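Local coordinates for mirolysin (PDB 6R7V), which is probably a zinc-dependent endopeptidase of the pappalysin family of metzincins, captured here as a latent zymogen with a cysteine of its propeptide bound to the catalytic zinc, at residues K104-D109 and N144-R149; T123-F128 and M132-F137; G240-C245 and P259-M264; S288-Q293 and R298-Y303. The protein carries 1 engineered substitution. All coordinates share one frame; numbering follows the deposited sequence.

Contacts 1, 2 and 4 lie on and around the main sheet, whereas contact 3 stands apart. Contacts 1 and 4, with centres about 16 Å apart, touch where Arg149 O packs 3.6 Å from Met300 CB. Contact 2 lies within the chain span that contact 1 brackets; their centres are about 19 Å apart and they touch where Asn144 OD1 packs 3.5 Å from Phe137 CA. Contact 3 is centred about 35 Å from the centre of contact 1 and about 33 Å from those of contacts 2 and 4. It belongs to the calcium-bearing part, with the Val261 side chain about 9 Å from a calcium ion. No residue of the four contacts is a ligand of the zinc, which Cys6, His207, His211 and His217 hold.

Contact 1 of 4, residues K104-D109 and N144-R149; sequences KLARRD and NAWNTR
Trp146 carries this contact, reaching with the far end of its indole to Asp109 and Ala106. At CB the side chain sets off toward 104-109, and with CG beside the backbone N and anti to the carbonyl carbon (chi1 -73°) the indole is carried across the gap. CB, CG and the pyrrole half form the stem; the touching is done by the outer atoms of the six-membered ring. CZ2 lies 3.9 Å from Asp109 CB, and CH2 is closer to the same atom, at 3.6 Å. CZ3 meets the backbone, at 3.8 Å from Asp109 CA, and at the ring's edge CZ3 also meets the Ala106 methyl, which stands near the ring plane with CB 4.2 Å from CZ3. Asp109 CB instead sits over a face, 4.0 Å from the centroid of the six-membered ring and 28° off its normal, which qualifies as a CH-pi contact. The carboxylate of Asp109 leads away from the indole, and its OD1 accepts from the backbone N atoms of Asn111 and Asn113, two bonds that restrain the carboxylate and are consistent with the methylene being held over the ring. Just beyond Trp146 an Asx turn shapes the chain: Arg149 N donates to Asn147 OD1 at 3.0 Å. Between strands, Trp146 joins the loop just after strand 101-105 to the approach to strand 152-157. Its N is bonded to Asn153 OD1, while its indole packs on Val50 and edge-to-face with His52, both of the intervening strand 45-55.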
loop_
_atom_site.group_PDB
_atom_site.type_symbol
_atom_site.label_atom_id
_atom_site.label_comp_id
_atom_site.label_asym_id
_atom_site.label_seq_id
_atom_site.Cartn_x
_atom_site.Cartn_y
_atom_site.Cartn_z
ATOM N N LYS A 104 4.389 -12.022 6.199
ATOM C CA LYS A 104 5.564 -12.728 6.707
ATOM C C LYS A 104 6.628 -12.712 5.658
ATOM O O LYS A 104 6.346 -12.985 4.486
ATOM C CB LYS A 104 5.265 -14.192 7.091
ATOM C CG LYS A 104 4.356 -14.400 8.285
ATOM C CD LYS A 104 4.183 -15.905 8.568
ATOM C CE LYS A 104 2.991 -16.123 9.452
ATOM N NZ LYS A 104 2.837 -17.544 9.843
ATOM N N LEU A 105 7.884 -12.498 6.075
ATOM C CA LEU A 105 8.954 -12.580 5.106
ATOM C C LEU A 105 9.078 -14.012 4.589
ATOM O O LEU A 105 9.004 -14.972 5.368
ATOM C CB LEU A 105 10.275 -12.162 5.747
ATOM C CG LEU A 105 10.404 -10.661 6.081
ATOM C CD1 LEU A 105 11.696 -10.410 6.896
ATOM C CD2 LEU A 105 10.489 -9.823 4.785
ATOM N N ALA A 106 9.262 -14.151 3.280
ATOM C CA ALA A 106 9.429 -15.455 2.655
ATOM C C ALA A 106 10.619 -16.203 3.222
ATOM O O ALA A 106 11.623 -15.604 3.585
ATOM C CB ALA A 106 9.629 -15.271 1.153
ATOM N N ARG A 107 10.507 -17.534 3.277
ATOM C CA ARG A 107 11.574 -18.400 3.740
ATOM C C ARG A 107 12.021 -19.343 2.632
ATOM O O ARG A 107 13.018 -20.053 2.776
ATOM C CB ARG A 107 11.179 -19.176 5.007
ATOM C CG ARG A 107 10.891 -18.254 6.198
ATOM C CD ARG A 107 12.092 -17.462 6.711
ATOM N NE ARG A 107 13.287 -18.284 6.937
ATOM C CZ ARG A 107 13.547 -18.967 8.049
ATOM N NH1 ARG A 107 12.698 -18.939 9.069
ATOM N NH2 ARG A 107 14.660 -19.683 8.148
ATOM N N ARG A 108 11.289 -19.329 1.514
ATOM C CA ARG A 108 11.639 -20.139 0.327
ATOM C C ARG A 108 11.591 -19.239 -0.885
ATOM O O ARG A 108 10.592 -18.527 -1.058
ATOM C CB ARG A 108 10.668 -21.318 0.158
ATOM C CG ARG A 108 10.781 -22.318 1.293
ATOM C CD ARG A 108 9.666 -23.302 1.259
ATOM N NE ARG A 108 9.549 -24.005 2.535
ATOM C CZ ARG A 108 8.807 -25.090 2.714
ATOM N NH1 ARG A 108 8.093 -25.587 1.712
ATOM N NH2 ARG A 108 8.764 -25.681 3.899
ATOM N N ASP A 109 12.678 -19.223 -1.688
ATOM C CA ASP A 109 12.728 -18.336 -2.846
ATOM C C ASP A 109 12.045 -19.035 -4.041
ATOM O O ASP A 109 11.629 -20.187 -3.901
ATOM C CB ASP A 109 14.177 -17.876 -3.149
ATOM C CG ASP A 109 15.109 -18.880 -3.799
ATOM O OD1 ASP A 109 14.631 -19.967 -4.224
ATOM O OD2 ASP A 109 16.339 -18.600 -3.854
ATOM N N ASN A 144 14.807 -7.875 -10.467
ATOM C CA ASN A 144 13.565 -8.496 -10.944
ATOM C C ASN A 144 12.684 -8.983 -9.802
ATOM O O ASN A 144 13.179 -9.471 -8.782
ATOM C CB ASN A 144 13.861 -9.703 -11.829
ATOM C CG ASN A 144 14.466 -9.399 -13.171
ATOM O OD1 ASN A 144 14.611 -8.248 -13.595
ATOM N ND2 ASN A 144 14.822 -10.454 -13.905
ATOM N N ALA A 145 11.372 -8.883 -9.991
ATOM C CA ALA A 145 10.434 -9.390 -9.013
ATOM C C ALA A 145 10.517 -10.905 -8.896
ATOM O O ALA A 145 10.885 -11.603 -9.854
ATOM C CB ALA A 145 9.024 -9.002 -9.449
ATOM N N TRP A 146 10.164 -11.405 -7.714
ATOM C CA TRP A 146 9.925 -12.806 -7.459
ATOM C C TRP A 146 8.481 -13.070 -7.806
ATOM O O TRP A 146 7.613 -12.276 -7.397
ATOM C CB TRP A 146 10.141 -13.130 -5.985
ATOM C CG TRP A 146 11.571 -13.140 -5.525
ATOM C CD1 TRP A 146 12.687 -12.705 -6.198
ATOM C CD2 TRP A 146 12.027 -13.633 -4.268
ATOM N NE1 TRP A 146 13.822 -12.994 -5.457
ATOM C CE2 TRP A 146 13.435 -13.494 -4.241
ATOM C CE3 TRP A 146 11.397 -14.290 -3.199
ATOM C CZ2 TRP A 146 14.202 -13.939 -3.163
ATOM C CZ3 TRP A 146 12.145 -14.632 -2.096
ATOM C CH2 TRP A 146 13.535 -14.492 -2.098
ATOM N N ASN A 147 8.221 -14.193 -8.496
ATOM C CA ASN A 147 6.878 -14.629 -8.911
ATOM C C ASN A 147 5.744 -13.803 -8.194
ATOM O O ASN A 147 5.365 -14.112 -7.056
ATOM C CB ASN A 147 6.709 -16.110 -8.622
ATOM C CG ASN A 147 5.401 -16.661 -9.156
ATOM O OD1 ASN A 147 4.491 -15.921 -9.578
ATOM N ND2 ASN A 147 5.257 -17.973 -9.065
ATOM N N THR A 148 5.160 -12.801 -8.897
ATOM C CA THR A 148 4.186 -11.895 -8.278
ATOM C C THR A 148 2.838 -12.557 -7.969
ATOM O O THR A 148 2.006 -11.935 -7.293
ATOM C CB THR A 148 3.998 -10.632 -9.114
ATOM O OG1 THR A 148 3.547 -11.011 -10.413
ATOM C CG2 THR A 148 5.275 -9.832 -9.225
ATOM N N ARG A 149 2.642 -13.812 -8.425
ATOM C CA ARG A 149 1.414 -14.542 -8.085
ATOM C C ARG A 149 1.528 -15.084 -6.673
ATOM O O ARG A 149 0.523 -15.419 -6.059
ATOM C CB ARG A 149 1.206 -15.724 -9.040
ATOM C CG ARG A 149 1.200 -15.347 -10.511
ATOM C CD ARG A 149 1.025 -16.560 -11.422
ATOM N NE ARG A 149 -0.252 -17.262 -11.238
ATOM C CZ ARG A 149 -1.432 -16.780 -11.613
ATOM N NH1 ARG A 149 -1.525 -15.561 -12.136
ATOM N NH2 ARG A 149 -2.535 -17.502 -11.447
#

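Contact 2 of 4, residues T123-F128 and M132-F137; sequences TSTETF and MDNVKF
This is a buried aromatic packing contact, Phe128 against Val135 and Asn134, formed within the long connection from strand 118-122 to strand 152-157. The ring is sandwiched between two methyl groups. Val135 CG2 lies over one face, 4.0 Å from the centroid and 9° off the normal, a well-centred CH-pi contact. Over the opposite face, at 3.6 Å above the plane, comes Thr125 CG2 of the ring's own segment. The Val135 methyl gets there because CG2 stands opposite its backbone N across the CA-CB bond and CG1 takes the place between N and the carbonyl carbon (chi1 76°). On the Val135 side the ring also closes on the 3-10 segment 134-136, with Phe128 CD2 3.4 Å from Val135 N and 3.6 Å from Val135 CB. Asn134 OD1, by contrast, stands at the ring's edge, near its plane, 3.5 Å from Phe128 CD2; this oxygen is engaged by Ser129 N. The other end of the amide is bridged to the first segment by a water, which accepts from Asn134 ND2 at 3.0 Å and donates to Thr127 O at 2.7 Å. Each polar end of the buried amide thus has a partner, although no direct hydrogen bond joins the two segments. Beneath the pair lies the main sheet: Phe128 and Val135 both rest on Val54 of strand 45-55 and Cys157 of strand 152-157, and Val135 extends to Val183 of strand 182-185.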
loop_
_atom_site.group_PDB
_atom_site.type_symbol
_atom_site.label_atom_id
_atom_site.label_comp_id
_atom_site.label_asym_id
_atom_site.label_seq_id
_atom_site.Cartn_x
_atom_site.Cartn_y
_atom_site.Cartn_z
ATOM N N THR A 123 23.863 -1.107 -6.920
ATOM C CA THR A 123 23.550 -0.493 -8.198
ATOM C C THR A 123 24.362 0.754 -8.434
ATOM O O THR A 123 24.763 1.427 -7.482
ATOM C CB THR A 123 22.028 -0.178 -8.280
ATOM O OG1 THR A 123 21.707 0.296 -9.590
ATOM C CG2 THR A 123 21.558 0.854 -7.241
ATOM N N SER A 124 24.539 1.080 -9.716
ATOM C CA SER A 124 25.134 2.306 -10.197
ATOM C C SER A 124 24.059 3.401 -10.336
ATOM O O SER A 124 24.432 4.567 -10.478
ATOM C CB SER A 124 25.787 2.058 -11.556
ATOM O OG SER A 124 26.995 1.324 -11.419
ATOM N N THR A 125 22.745 3.051 -10.336
ATOM C CA THR A 125 21.692 4.038 -10.473
ATOM C C THR A 125 21.641 4.896 -9.208
ATOM O O THR A 125 21.551 4.359 -8.105
ATOM C CB THR A 125 20.371 3.322 -10.755
ATOM O OG1 THR A 125 20.511 2.608 -11.976
ATOM C CG2 THR A 125 19.200 4.273 -10.844
ATOM N N GLU A 126 21.731 6.219 -9.364
ATOM C CA GLU A 126 21.685 7.116 -8.200
ATOM C C GLU A 126 20.268 7.318 -7.675
ATOM O O GLU A 126 20.061 7.340 -6.459
ATOM C CB GLU A 126 22.296 8.468 -8.548
ATOM C CG GLU A 126 23.812 8.466 -8.459
ATOM C CD GLU A 126 24.432 9.827 -8.209
ATOM O OE1 GLU A 126 25.452 9.881 -7.484
ATOM O OE2 GLU A 126 23.899 10.839 -8.721
ATOM N N THR A 127 19.306 7.486 -8.582
ATOM C CA THR A 127 17.919 7.732 -8.217
ATOM C C THR A 127 16.996 6.933 -9.137
ATOM O O THR A 127 17.196 6.996 -10.357
ATOM C CB THR A 127 17.605 9.247 -8.308
ATOM O OG1 THR A 127 18.583 9.992 -7.581
ATOM C CG2 THR A 127 16.206 9.597 -7.793
ATOM N N PHE A 128 15.991 6.220 -8.577
ATOM C CA PHE A 128 15.072 5.438 -9.391
ATOM C C PHE A 128 13.884 6.274 -9.755
ATOM O O PHE A 128 13.511 7.197 -9.024
ATOM C CB PHE A 128 14.652 4.167 -8.658
ATOM C CG PHE A 128 15.792 3.176 -8.663
ATOM C CD1 PHE A 128 16.733 3.170 -7.642
ATOM C CD2 PHE A 128 15.999 2.336 -9.756
ATOM C CE1 PHE A 128 17.836 2.308 -7.690
ATOM C CE2 PHE A 128 17.088 1.464 -9.799
ATOM C CZ PHE A 128 17.985 1.427 -8.750
ATOM N N MET A 132 9.814 4.957 -15.194
ATOM C CA MET A 132 10.541 3.859 -15.829
ATOM C C MET A 132 10.308 2.512 -15.151
ATOM O O MET A 132 10.500 1.473 -15.797
ATOM C CB MET A 132 12.055 4.144 -15.805
ATOM C CG MET A 132 12.482 5.332 -16.648
ATOM S SD MET A 132 14.261 5.679 -16.507
ATOM C CE MET A 132 14.956 4.192 -17.285
ATOM N N ASP A 133 9.981 2.511 -13.828
ATOM C CA ASP A 133 9.875 1.279 -13.013
ATOM C C ASP A 133 11.227 0.548 -13.027
ATOM O O ASP A 133 11.299 -0.678 -12.891
ATOM C CB ASP A 133 8.747 0.344 -13.536
ATOM C CG ASP A 133 7.511 0.258 -12.666
ATOM O OD1 ASP A 133 7.591 0.652 -11.477
ATOM O OD2 ASP A 133 6.480 -0.207 -13.164
ATOM N N ASN A 134 12.323 1.308 -13.184
ATOM C CA ASN A 134 13.635 0.695 -13.320
ATOM C C ASN A 134 14.105 -0.068 -12.064
ATOM O O ASN A 134 14.951 -0.967 -12.189
ATOM C CB ASN A 134 14.709 1.696 -13.788
ATOM C CG ASN A 134 14.817 3.040 -13.073
ATOM O OD1 ASN A 134 13.911 3.499 -12.365
ATOM N ND2 ASN A 134 15.947 3.725 -13.279
ATOM N N VAL A 135 13.537 0.226 -10.873
ATOM C CA VAL A 135 13.987 -0.520 -9.680
ATOM C C VAL A 135 13.539 -1.998 -9.765
ATOM O O VAL A 135 14.069 -2.856 -9.052
ATOM C CB VAL A 135 13.474 0.166 -8.368
ATOM C CG1 VAL A 135 11.983 -0.112 -8.132
ATOM C CG2 VAL A 135 14.279 -0.289 -7.149
ATOM N N LYS A 136 12.553 -2.281 -10.634
ATOM C CA LYS A 136 11.952 -3.607 -10.712
ATOM C C LYS A 136 12.591 -4.478 -11.769
ATOM O O LYS A 136 12.120 -5.597 -12.002
ATOM C CB LYS A 136 10.441 -3.461 -11.005
ATOM C CG LYS A 136 9.735 -2.613 -9.968
ATOM C CD LYS A 136 8.249 -2.521 -10.269
ATOM C CE LYS A 136 7.548 -1.686 -9.206
ATOM N NZ LYS A 136 6.172 -1.281 -9.622
ATOM N N PHE A 137 13.697 -4.015 -12.357
ATOM C CA PHE A 137 14.361 -4.764 -13.409
ATOM C C PHE A 137 15.856 -4.830 -13.197
ATOM O O PHE A 137 16.546 -3.799 -13.199
ATOM C CB PHE A 137 14.076 -4.145 -14.771
ATOM C CG PHE A 137 12.614 -4.261 -15.119
ATOM C CD1 PHE A 137 11.791 -3.143 -15.113
ATOM C CD2 PHE A 137 12.058 -5.500 -15.441
ATOM C CE1 PHE A 137 10.431 -3.259 -15.434
ATOM C CE2 PHE A 137 10.695 -5.618 -15.740
ATOM C CZ PHE A 137 9.903 -4.492 -15.764
HETATM O O HOH W 1 16.334 6.627 -12.870
#

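Contact 3 of 4, residues G240-C245 and P259-M264; sequences GYNEGC and PGVMFM
The amide end of Asn242 meets the CB methylene of Phe263, not its aromatic ring. With its CG beside the backbone N (chi1 -68°), the Asn242 side chain extends toward 259-264 and brings its ND2 to 3.6 Å and its own CG to 3.8 Å from Phe263 CB. The same ND2 stands 3.8 Å from Val261 CG2, so the nitrogen is wedged between a methylene and a methyl. Phe263 sets out toward the asparagine too, but its CG occupies the place between backbone N and carbonyl carbon (chi1 60°), and this throws the ring away from the amide; the two planes are 71° apart. One face of that ring is instead covered by Met264 CE, 3.5 Å above it. No hydrogen bond crosses the contact: Asn242 OD1 is bound by Lys250 NZ, and ND2 has a weak bond to a glycerol probably left from crystallisation. Between Val261 and Phe263 the chain kinks at Met262, the centre of an inverse gamma turn closed by a weak bond from Phe263 N to Val261 O at 3.0 Å. The contact thus joins two largely irregular segments close to a calcium site, since Gln238 and Gly239, just before Gly240, are calcium ligands. Around it, the short, weakly bonded strand 243-244 runs parallel to strand 269-270, the Cys245-Cys274 disulfide fastens the end of 240-245, and Met262 and Met264 pack on Phe92 of helix 90-93.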
loop_
_atom_site.group_PDB
_atom_site.type_symbol
_atom_site.label_atom_id
_atom_site.label_comp_id
_atom_site.label_asym_id
_atom_site.label_seq_id
_atom_site.Cartn_x
_atom_site.Cartn_y
_atom_site.Cartn_z
ATOM N N GLY A 240 -9.856 17.867 -0.556
ATOM C CA GLY A 240 -8.477 17.596 -0.915
ATOM C C GLY A 240 -7.763 16.781 0.139
ATOM O O GLY A 240 -8.376 16.331 1.128
ATOM N N TYR A 241 -6.500 16.518 -0.077
ATOM C CA TYR A 241 -5.728 15.769 0.886
ATOM C C TYR A 241 -5.446 16.606 2.108
ATOM O O TYR A 241 -5.495 17.842 2.071
ATOM C CB TYR A 241 -4.394 15.268 0.279
ATOM C CG TYR A 241 -3.474 16.362 -0.250
ATOM C CD1 TYR A 241 -3.360 16.609 -1.620
ATOM C CD2 TYR A 241 -2.705 17.138 0.617
ATOM C CE1 TYR A 241 -2.532 17.621 -2.107
ATOM C CE2 TYR A 241 -1.888 18.162 0.141
ATOM C CZ TYR A 241 -1.822 18.414 -1.223
ATOM O OH TYR A 241 -0.994 19.405 -1.714
ATOM N N ASN A 242 -5.145 15.914 3.197
ATOM C CA ASN A 242 -4.662 16.580 4.393
ATOM C C ASN A 242 -3.200 16.251 4.535
ATOM O O ASN A 242 -2.753 15.196 4.095
ATOM C CB ASN A 242 -5.433 16.136 5.622
ATOM C CG ASN A 242 -6.843 16.607 5.576
ATOM O OD1 ASN A 242 -7.120 17.799 5.729
ATOM N ND2 ASN A 242 -7.753 15.702 5.301
ATOM N N GLU A 243 -2.465 17.127 5.172
ATOM C CA GLU A 243 -1.047 16.939 5.398
ATOM C C GLU A 243 -0.737 17.263 6.843
ATOM O O GLU A 243 -1.574 17.834 7.551
ATOM C CB GLU A 243 -0.212 17.803 4.435
ATOM C CG GLU A 243 -0.447 19.295 4.609
ATOM C CD GLU A 243 0.297 20.227 3.672
ATOM O OE1 GLU A 243 1.116 19.749 2.854
ATOM O OE2 GLU A 243 0.042 21.451 3.753
ATOM N N GLY A 244 0.433 16.849 7.292
ATOM C CA GLY A 244 0.821 17.152 8.661
ATOM C C GLY A 244 0.001 16.417 9.689
ATOM O O GLY A 244 -0.303 15.246 9.513
ATOM N N CYS A 245 -0.335 17.122 10.777
ATOM C CA CYS A 245 -1.094 16.560 11.886
ATOM C C CYS A 245 -2.310 17.470 12.207
ATOM O O CYS A 245 -2.238 18.311 13.121
ATOM C CB CYS A 245 -0.172 16.402 13.095
ATOM S SG CYS A 245 -0.806 15.289 14.372
ATOM N N PRO A 259 -18.382 14.599 12.708
ATOM C CA PRO A 259 -16.933 14.429 12.943
ATOM C C PRO A 259 -16.005 14.844 11.793
ATOM O O PRO A 259 -14.796 14.724 11.946
ATOM C CB PRO A 259 -16.806 12.927 13.232
ATOM C CG PRO A 259 -17.931 12.302 12.456
ATOM C CD PRO A 259 -19.063 13.296 12.584
ATOM N N GLY A 260 -16.545 15.324 10.674
ATOM C CA GLY A 260 -15.718 15.818 9.575
ATOM C C GLY A 260 -15.029 14.741 8.755
ATOM O O GLY A 260 -15.558 13.644 8.560
ATOM N N VAL A 261 -13.836 15.060 8.251
ATOM C CA VAL A 261 -13.103 14.149 7.379
ATOM C C VAL A 261 -12.121 13.285 8.157
ATOM O O VAL A 261 -11.589 13.662 9.190
ATOM C CB VAL A 261 -12.444 14.902 6.205
ATOM C CG1 VAL A 261 -13.491 15.675 5.381
ATOM C CG2 VAL A 261 -11.313 15.827 6.669
ATOM N N MET A 262 -11.908 12.080 7.654
ATOM C CA MET A 262 -11.085 11.083 8.340
ATOM C C MET A 262 -9.607 11.247 7.964
ATOM O O MET A 262 -9.004 10.414 7.259
ATOM C CB MET A 262 -11.609 9.694 7.964
ATOM C CG MET A 262 -11.325 8.677 8.971
ATOM S SD MET A 262 -12.000 7.114 8.364
ATOM C CE MET A 262 -13.624 7.097 9.073
ATOM N N PHE A 263 -9.009 12.345 8.441
ATOM C CA PHE A 263 -7.625 12.673 8.073
ATOM C C PHE A 263 -6.615 11.710 8.676
ATOM O O PHE A 263 -5.465 11.714 8.241
ATOM C CB PHE A 263 -7.284 14.110 8.473
ATOM C CG PHE A 263 -7.392 14.393 9.948
ATOM C CD1 PHE A 263 -6.368 14.033 10.821
ATOM C CD2 PHE A 263 -8.528 15.000 10.471
ATOM C CE1 PHE A 263 -6.470 14.293 12.185
ATOM C CE2 PHE A 263 -8.625 15.266 11.831
ATOM C CZ PHE A 263 -7.606 14.900 12.682
ATOM N N MET A 264 -7.038 10.883 9.647
ATOM C CA MET A 264 -6.174 9.886 10.299
ATOM C C MET A 264 -6.273 8.500 9.605
ATOM O O MET A 264 -5.720 7.514 10.094
ATOM C CB MET A 264 -6.433 9.803 11.816
ATOM C CG MET A 264 -7.772 9.222 12.274
ATOM S SD MET A 264 -9.289 10.041 11.718
ATOM C CE MET A 264 -9.070 11.669 12.430
#

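Contact 4 of 4, residues S288-Q293 and R298-Y303; sequences SLFDTQ and REMQIY
Arg298 lies along the backbone of 291-293, meeting one carbonyl oxygen after another. Its CB is 3.3 Å from Asp291 O and its CD 3.5 Å from Thr292 O. Farther out, Gln293 O sits over one face of the guanidinium, 3.6 Å above the plane and offset toward the rim. The run is possible because the chain is extended from CG to NE. None of these contacts is a hydrogen bond; NH1 finds its acceptor in Gly295 O. What Arg298 follows is the descent from helix 280-288: a type I turn from Ser288 to Asp291, then an Asx turn in which Gln293 N donates to Asp291 OD1 at 3.0 Å, with Asp291 OD2 tied to Ser39 N. At Met300 the chain has entered the short, weakly bonded helix 299-302, and SD approaches the edge of the Phe290 ring, 4.5 Å from CE1. Gln301 follows, its side chain folded about the CB-CG bond (-53°), which carries the amide beside the same ring. NE2 comes to 3.7 Å from Phe290 CD1, with the amide and ring planes 85° apart, and donates to Leu46 O of strand 45-55, whose Ile45 and Ile47 also pack against Phe290.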
loop_
_atom_site.group_PDB
_atom_site.type_symbol
_atom_site.label_atom_id
_atom_site.label_comp_id
_atom_site.label_asym_id
_atom_site.label_seq_id
_atom_site.Cartn_x
_atom_site.Cartn_y
_atom_site.Cartn_z
ATOM N N SER A 288 -11.549 -8.655 -0.523
ATOM C CA SER A 288 -12.272 -9.160 -1.696
ATOM C C SER A 288 -11.326 -9.658 -2.797
ATOM O O SER A 288 -11.723 -10.535 -3.580
ATOM C CB SER A 288 -13.217 -8.094 -2.249
ATOM O OG SER A 288 -12.536 -7.063 -2.942
ATOM N N LEU A 289 -10.086 -9.168 -2.827
ATOM C CA LEU A 289 -9.100 -9.597 -3.843
ATOM C C LEU A 289 -8.670 -11.031 -3.639
ATOM O O LEU A 289 -8.056 -11.609 -4.536
ATOM C CB LEU A 289 -7.865 -8.695 -3.801
ATOM C CG LEU A 289 -8.097 -7.213 -4.051
ATOM C CD1 LEU A 289 -6.838 -6.442 -3.805
ATOM C CD2 LEU A 289 -8.552 -6.938 -5.483
ATOM N N PHE A 290 -9.028 -11.632 -2.490
ATOM C CA PHE A 290 -8.608 -12.994 -2.201
ATOM C C PHE A 290 -9.791 -13.955 -2.281
ATOM O O PHE A 290 -9.678 -15.086 -1.824
ATOM C CB PHE A 290 -7.915 -13.038 -0.847
ATOM C CG PHE A 290 -6.697 -12.152 -0.830
ATOM C CD1 PHE A 290 -5.438 -12.662 -1.156
ATOM C CD2 PHE A 290 -6.797 -10.813 -0.461
ATOM C CE1 PHE A 290 -4.315 -11.841 -1.129
ATOM C CE2 PHE A 290 -5.670 -9.991 -0.440
ATOM C CZ PHE A 290 -4.443 -10.506 -0.790
ATOM N N ASP A 291 -10.910 -13.522 -2.901
ATOM C CA ASP A 291 -12.075 -14.374 -3.156
ATOM C C ASP A 291 -11.537 -15.702 -3.706
ATOM O O ASP A 291 -10.772 -15.676 -4.659
ATOM C CB ASP A 291 -12.983 -13.650 -4.169
ATOM C CG ASP A 291 -14.183 -14.418 -4.642
ATOM O OD1 ASP A 291 -13.998 -15.474 -5.280
ATOM O OD2 ASP A 291 -15.301 -13.942 -4.421
ATOM N N THR A 292 -11.856 -16.837 -3.058
ATOM C CA THR A 292 -11.249 -18.143 -3.396
ATOM C C THR A 292 -11.560 -18.660 -4.815
ATOM O O THR A 292 -10.833 -19.531 -5.305
ATOM C CB THR A 292 -11.642 -19.215 -2.368
ATOM O OG1 THR A 292 -13.050 -19.385 -2.411
ATOM C CG2 THR A 292 -11.197 -18.876 -0.945
ATOM N N GLN A 293 -12.589 -18.118 -5.476
ATOM C CA GLN A 293 -12.990 -18.595 -6.804
ATOM C C GLN A 293 -12.559 -17.649 -7.924
ATOM O O GLN A 293 -12.161 -18.125 -8.989
ATOM C CB GLN A 293 -14.518 -18.808 -6.878
ATOM C CG GLN A 293 -15.120 -19.706 -5.786
ATOM C CD GLN A 293 -14.463 -21.059 -5.619
ATOM O OE1 GLN A 293 -14.374 -21.861 -6.553
ATOM N NE2 GLN A 293 -14.011 -21.349 -4.409
ATOM N N ARG A 298 -6.045 -14.581 -5.338
ATOM C CA ARG A 298 -6.355 -15.846 -4.655
ATOM C C ARG A 298 -5.194 -16.861 -4.649
ATOM O O ARG A 298 -5.056 -17.593 -3.665
ATOM C CB ARG A 298 -7.626 -16.495 -5.225
ATOM C CG ARG A 298 -7.442 -17.082 -6.612
ATOM C CD ARG A 298 -8.749 -17.534 -7.257
ATOM N NE ARG A 298 -8.515 -18.068 -8.600
ATOM C CZ ARG A 298 -8.486 -17.341 -9.715
ATOM N NH1 ARG A 298 -8.683 -16.030 -9.667
ATOM N NH2 ARG A 298 -8.272 -17.924 -10.888
ATOM N N GLU A 299 -4.369 -16.906 -5.720
ATOM C CA GLU A 299 -3.260 -17.869 -5.825
ATOM C C GLU A 299 -2.227 -17.653 -4.723
ATOM O O GLU A 299 -1.593 -18.610 -4.269
ATOM C CB GLU A 299 -2.569 -17.795 -7.192
ATOM C CG GLU A 299 -2.045 -19.131 -7.680
ATOM C CD GLU A 299 -0.546 -19.216 -7.871
ATOM O OE1 GLU A 299 -0.088 -19.119 -9.033
ATOM O OE2 GLU A 299 0.172 -19.385 -6.861
ATOM N N MET A 300 -2.073 -16.398 -4.262
ATOM C CA MET A 300 -1.121 -16.106 -3.227
ATOM C C MET A 300 -1.466 -16.895 -1.964
ATOM O O MET A 300 -0.581 -17.204 -1.173
ATOM C CB MET A 300 -1.110 -14.604 -2.949
ATOM C CG MET A 300 -0.067 -14.210 -1.965
ATOM S SD MET A 300 0.061 -12.443 -1.912
ATOM C CE MET A 300 1.117 -12.147 -3.367
ATOM N N GLN A 301 -2.746 -17.241 -1.780
ATOM C CA GLN A 301 -3.120 -17.980 -0.581
ATOM C C GLN A 301 -2.840 -19.470 -0.667
ATOM O O GLN A 301 -2.752 -20.110 0.379
ATOM C CB GLN A 301 -4.596 -17.747 -0.250
ATOM C CG GLN A 301 -4.878 -16.271 0.041
ATOM C CD GLN A 301 -3.945 -15.728 1.092
ATOM O OE1 GLN A 301 -4.015 -16.122 2.272
ATOM N NE2 GLN A 301 -3.020 -14.856 0.666
ATOM N N ILE A 302 -2.717 -20.030 -1.878
ATOM C CA ILE A 302 -2.550 -21.481 -2.051
ATOM C C ILE A 302 -1.208 -21.955 -1.457
ATOM O O ILE A 302 -1.173 -22.941 -0.717
ATOM C CB ILE A 302 -2.711 -21.907 -3.538
ATOM C CG1 ILE A 302 -4.101 -21.490 -4.127
ATOM C CG2 ILE A 302 -2.496 -23.442 -3.720
ATOM C CD1 ILE A 302 -5.377 -22.018 -3.447
ATOM N N TYR A 303 -0.142 -21.217 -1.710
ATOM C CA TYR A 303 1.152 -21.649 -1.216
ATOM C C TYR A 303 1.725 -20.709 -0.148
ATOM O O TYR A 303 2.896 -20.856 0.185
ATOM C CB TYR A 303 2.132 -21.790 -2.403
ATOM C CG TYR A 303 1.557 -22.608 -3.537
ATOM C CD1 TYR A 303 1.437 -23.991 -3.434
ATOM C CD2 TYR A 303 1.051 -21.991 -4.680
ATOM C CE1 TYR A 303 0.858 -24.747 -4.453
ATOM C CE2 TYR A 303 0.482 -22.739 -5.715
ATOM C CZ TYR A 303 0.386 -24.117 -5.595
ATOM O OH TYR A 303 -0.216 -24.861 -6.590
#